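Local structure of DNA polymerase (Bacillus phage phi29, 2PY5) at residues F[244-254]-F[457-468]. The protein replicates the viral DNA from a protein primer, displacing the non-template strand with high processivity and fidelity, and proofreads with a 3'-5' exonuclease. The protein carries 2 engineered substitutions. Numbering follows the deposited sequence.
Sequences EGMVFDVNSLY and TDSIHLTGTEIP
Phe-248 and Met-246 fill the hollow where residues 464-468 curl back over one face of the sheet. The Phe-248 ring enters tip first, and Ile-467 CG1 meets its edge, 4.0 Å from CZ. Pro-468 CD and Leu-462 CD1 close in obliquely. Met-246 CG sits between its backbone N and carbonyl carbon (chi1 66°), and the chain then bends. Met-246 SD thus lies 3.4 Å from Glu-466 O, and CE rests against Thr-465 O.

Gly-245 CA lies 3.1 Å from Leu-462 O. On the other face, Val-247 CG2 sits over the centre of the His-461 ring, a CH-pi contact (3.8 Å to the centroid). Tyr-494 holds His-461 ND1.

The two strands are antiparallel neighbours in the palm sheet of a B-family polymerase, with strand 483-489 on the far side of 245-250. Met-246 with Leu-462 and Phe-248 with Ile-460 are each joined by two N-H...O bonds. The end of strand 245-250 and the YCDTD motif just before strand 459-463 bring together Asp-249 and Asp-458, ligands of the catalytic magnesium. In the conformers described, Asp-249 OD1 is 3.2 Å from Asp-458 OD2, with the carboxylate planes 67° apart, and Ser-459 OG donates to Asp-458 OD2 from above the carboxylate plane. Water 2 donates to Asp-249 OD2 and Asp-458 OD1. Leu-253 CB packs on Asp-458 CB (3.7 Å). Leu-253 CD2 touches Thr-457 CG2 and overlies one face of the Tyr-254 ring, toward the rim.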
loop_
_atom_site.group_PDB
_atom_site.type_symbol
_atom_site.label_atom_id
_atom_site.label_comp_id
_atom_site.label_asym_id
_atom_site.label_seq_id
_atom_site.Cartn_x
_atom_site.Cartn_y
_atom_site.Cartn_z
ATOM N N GLU F 244 20.459 -15.865 -18.778
ATOM C CA GLU F 244 20.879 -15.536 -17.422
ATOM C C GLU F 244 20.834 -14.045 -17.143
ATOM O O GLU F 244 21.083 -13.227 -18.029
ATOM C CB GLU F 244 22.287 -16.024 -17.162
ATOM C CG GLU F 244 22.451 -17.511 -17.187
ATOM C CD GLU F 244 23.818 -17.933 -16.694
ATOM O OE1 GLU F 244 24.826 -17.399 -17.218
ATOM O OE2 GLU F 244 23.890 -18.811 -15.807
ATOM N N GLY F 245 20.549 -13.700 -15.899
ATOM C CA GLY F 245 20.485 -12.315 -15.485
ATOM C C GLY F 245 20.492 -12.201 -13.981
ATOM O O GLY F 245 20.608 -13.204 -13.275
ATOM N N MET F 246 20.366 -10.986 -13.482
ATOM C CA MET F 246 20.500 -10.761 -12.053
ATOM C C MET F 246 19.651 -9.580 -11.631
ATOM O O MET F 246 19.306 -8.729 -12.449
ATOM C CB MET F 246 21.990 -10.543 -11.691
ATOM C CG MET F 246 22.599 -9.280 -12.276
ATOM S SD MET F 246 24.412 -9.229 -12.243
ATOM C CE MET F 246 24.770 -9.901 -10.619
ATOM N N VAL F 247 19.333 -9.550 -10.337
ATOM C CA VAL F 247 18.479 -8.508 -9.760
ATOM C C VAL F 247 19.208 -7.837 -8.612
ATOM O O VAL F 247 19.762 -8.499 -7.765
ATOM C CB VAL F 247 17.181 -9.129 -9.229
ATOM C CG1 VAL F 247 16.295 -8.090 -8.556
ATOM C CG2 VAL F 247 16.428 -9.823 -10.382
ATOM N N PHE F 248 19.166 -6.506 -8.607
ATOM C CA PHE F 248 19.654 -5.694 -7.504
ATOM C C PHE F 248 18.480 -4.946 -6.904
ATOM O O PHE F 248 17.622 -4.467 -7.639
ATOM C CB PHE F 248 20.675 -4.691 -8.003
ATOM C CG PHE F 248 21.935 -5.314 -8.527
ATOM C CD1 PHE F 248 22.059 -5.639 -9.874
ATOM C CD2 PHE F 248 23.009 -5.561 -7.681
ATOM C CE1 PHE F 248 23.225 -6.201 -10.357
ATOM C CE2 PHE F 248 24.177 -6.110 -8.168
ATOM C CZ PHE F 248 24.269 -6.443 -9.519
ATOM N N ASP F 249 18.480 -4.824 -5.569
ATOM C CA ASP F 249 17.406 -4.169 -4.846
ATOM C C ASP F 249 18.023 -3.223 -3.816
ATOM O O ASP F 249 18.862 -3.644 -3.034
ATOM C CB ASP F 249 16.554 -5.245 -4.172
ATOM C CG ASP F 249 15.257 -4.725 -3.615
ATOM O OD1 ASP F 249 14.978 -3.515 -3.711
ATOM O OD2 ASP F 249 14.489 -5.559 -3.082
ATOM N N VAL F 250 17.592 -1.959 -3.814
ATOM C CA VAL F 250 18.110 -1.020 -2.811
ATOM C C VAL F 250 17.694 -1.507 -1.415
ATOM O O VAL F 250 16.566 -1.947 -1.213
ATOM C CB VAL F 250 17.592 0.402 -3.046
ATOM C CG1 VAL F 250 18.136 1.359 -1.963
ATOM C CG2 VAL F 250 17.957 0.884 -4.447
ATOM N N ASN F 251 18.617 -1.407 -0.461
ATOM C CA ASN F 251 18.310 -1.682 0.938
ATOM C C ASN F 251 17.523 -0.514 1.517
ATOM O O ASN F 251 18.085 0.573 1.741
ATOM C CB ASN F 251 19.599 -1.919 1.728
ATOM C CG ASN F 251 20.381 -3.122 1.229
ATOM O OD1 ASN F 251 19.810 -4.205 1.029
ATOM N ND2 ASN F 251 21.679 -2.948 1.033
ATOM N N SER F 252 16.223 -0.739 1.702
ATOM C CA SER F 252 15.290 0.233 2.275
ATOM C C SER F 252 15.276 1.572 1.522
ATOM O O SER F 252 15.611 2.614 2.077
ATOM C CB SER F 252 15.556 0.415 3.758
ATOM O OG SER F 252 15.335 -0.819 4.448
ATOM N N LEU F 253 14.829 1.520 0.268
ATOM C CA LEU F 253 14.835 2.681 -0.624
ATOM C C LEU F 253 14.345 3.993 0.020
ATOM O O LEU F 253 15.053 4.997 -0.000
ATOM C CB LEU F 253 13.983 2.373 -1.865
ATOM C CG LEU F 253 13.841 3.495 -2.914
ATOM C CD1 LEU F 253 15.079 3.602 -3.722
ATOM C CD2 LEU F 253 12.618 3.224 -3.782
ATOM N N TYR F 254 13.135 3.986 0.553
ATOM C CA TYR F 254 12.527 5.242 0.994
ATOM C C TYR F 254 13.155 5.742 2.278
ATOM O O TYR F 254 13.596 6.901 2.318
ATOM C CB TYR F 254 11.009 5.113 1.078
ATOM C CG TYR F 254 10.359 5.070 -0.300
ATOM C CD1 TYR F 254 9.719 3.933 -0.757
ATOM C CD2 TYR F 254 10.396 6.169 -1.148
ATOM C CE1 TYR F 254 9.133 3.904 -2.035
ATOM C CE2 TYR F 254 9.813 6.142 -2.390
ATOM C CZ TYR F 254 9.193 5.026 -2.829
ATOM O OH TYR F 254 8.587 5.006 -4.095
ATOM N N THR F 457 10.691 0.351 -8.965
ATOM C CA THR F 457 10.696 1.136 -7.735
ATOM C C THR F 457 12.043 1.173 -7.073
ATOM O O THR F 457 12.672 2.224 -7.067
ATOM C CB THR F 457 9.591 0.711 -6.751
ATOM O OG1 THR F 457 8.336 0.817 -7.409
ATOM C CG2 THR F 457 9.579 1.632 -5.512
ATOM N N ASP F 458 12.473 0.035 -6.523
ATOM C CA ASP F 458 13.750 -0.079 -5.804
ATOM C C ASP F 458 14.616 -1.170 -6.399
ATOM O O ASP F 458 15.611 -1.539 -5.809
ATOM C CB ASP F 458 13.515 -0.377 -4.296
ATOM C CG ASP F 458 12.665 -1.599 -4.045
ATOM O OD1 ASP F 458 12.281 -1.841 -2.868
ATOM O OD2 ASP F 458 12.342 -2.312 -5.019
ATOM N N SER F 459 14.270 -1.669 -7.587
ATOM C CA SER F 459 14.960 -2.833 -8.106
ATOM C C SER F 459 15.298 -2.649 -9.561
ATOM O O SER F 459 14.543 -2.055 -10.315
ATOM C CB SER F 459 14.120 -4.082 -7.936
ATOM O OG SER F 459 13.801 -4.299 -6.572
ATOM N N ILE F 460 16.473 -3.135 -9.933
ATOM C CA ILE F 460 16.872 -3.176 -11.343
ATOM C C ILE F 460 17.261 -4.609 -11.717
ATOM O O ILE F 460 17.909 -5.320 -10.963
ATOM C CB ILE F 460 18.018 -2.198 -11.693
ATOM C CG1 ILE F 460 19.305 -2.502 -10.917
ATOM C CG2 ILE F 460 17.544 -0.753 -11.440
ATOM C CD1 ILE F 460 20.465 -1.570 -11.299
ATOM N N HIS F 461 16.831 -5.020 -12.900
ATOM C CA HIS F 461 17.066 -6.365 -13.409
ATOM C C HIS F 461 17.946 -6.228 -14.639
ATOM O O HIS F 461 17.598 -5.468 -15.553
ATOM C CB HIS F 461 15.749 -7.014 -13.840
ATOM C CG HIS F 461 14.741 -7.185 -12.740
ATOM N ND1 HIS F 461 13.850 -8.238 -12.724
ATOM C CD2 HIS F 461 14.457 -6.437 -11.647
ATOM C CE1 HIS F 461 13.070 -8.134 -11.666
ATOM N NE2 HIS F 461 13.415 -7.050 -10.991
ATOM N N LEU F 462 19.051 -6.977 -14.674
ATOM C CA LEU F 462 20.052 -6.896 -15.748
ATOM C C LEU F 462 20.237 -8.253 -16.414
ATOM O O LEU F 462 20.124 -9.293 -15.769
ATOM C CB LEU F 462 21.416 -6.492 -15.176
ATOM C CG LEU F 462 21.544 -5.215 -14.342
ATOM C CD1 LEU F 462 23.019 -4.981 -14.005
ATOM C CD2 LEU F 462 20.949 -4.026 -15.052
ATOM N N THR F 463 20.603 -8.235 -17.695
ATOM C CA THR F 463 21.144 -9.433 -18.330
ATOM C C THR F 463 22.547 -9.725 -17.766
ATOM O O THR F 463 23.221 -8.834 -17.240
ATOM C CB THR F 463 21.239 -9.284 -19.856
ATOM O OG1 THR F 463 22.081 -8.172 -20.176
ATOM C CG2 THR F 463 19.859 -9.076 -20.484
ATOM N N GLY F 464 22.984 -10.978 -17.848
ATOM C CA GLY F 464 24.299 -11.362 -17.332
ATOM C C GLY F 464 24.354 -11.566 -15.829
ATOM O O GLY F 464 23.440 -11.177 -15.099
ATOM N N THR F 465 25.456 -12.148 -15.353
ATOM C CA THR F 465 25.545 -12.547 -13.944
ATOM C C THR F 465 26.694 -11.892 -13.152
ATOM O O THR F 465 26.836 -12.163 -11.964
ATOM C CB THR F 465 25.657 -14.067 -13.826
ATOM O OG1 THR F 465 26.902 -14.488 -14.374
ATOM C CG2 THR F 465 24.509 -14.746 -14.566
ATOM N N GLU F 466 27.486 -11.026 -13.790
ATOM C CA GLU F 466 28.560 -10.306 -13.097
ATOM C C GLU F 466 28.127 -8.908 -12.686
ATOM O O GLU F 466 27.432 -8.220 -13.426
ATOM C CB GLU F 466 29.806 -10.221 -13.977
ATOM C CG GLU F 466 30.359 -11.579 -14.411
ATOM C CD GLU F 466 30.907 -12.428 -13.259
ATOM O OE1 GLU F 466 31.190 -13.626 -13.494
ATOM O OE2 GLU F 466 31.062 -11.919 -12.126
ATOM N N ILE F 467 28.530 -8.489 -11.491
ATOM C CA ILE F 467 28.194 -7.149 -11.028
ATOM C C ILE F 467 28.844 -6.119 -11.971
ATOM O O ILE F 467 30.054 -6.182 -12.215
ATOM C CB ILE F 467 28.658 -6.914 -9.583
ATOM C CG1 ILE F 467 27.895 -7.845 -8.626
ATOM C CG2 ILE F 467 28.410 -5.461 -9.181
ATOM C CD1 ILE F 467 28.484 -7.919 -7.232
ATOM N N PRO F 468 28.031 -5.195 -12.535
ATOM C CA PRO F 468 28.637 -4.153 -13.367
ATOM C C PRO F 468 29.678 -3.319 -12.605
ATOM O O PRO F 468 29.435 -2.916 -11.467
ATOM C CB PRO F 468 27.447 -3.280 -13.777
ATOM C CG PRO F 468 26.250 -4.126 -13.587
ATOM C CD PRO F 468 26.558 -5.075 -12.475
HETATM O O HOH W 1 26.978 -16.768 -15.895
HETATM O O HOH W 2 12.430 -4.451 -2.105
HETATM O O HOH W 3 14.037 -1.072 -0.861
#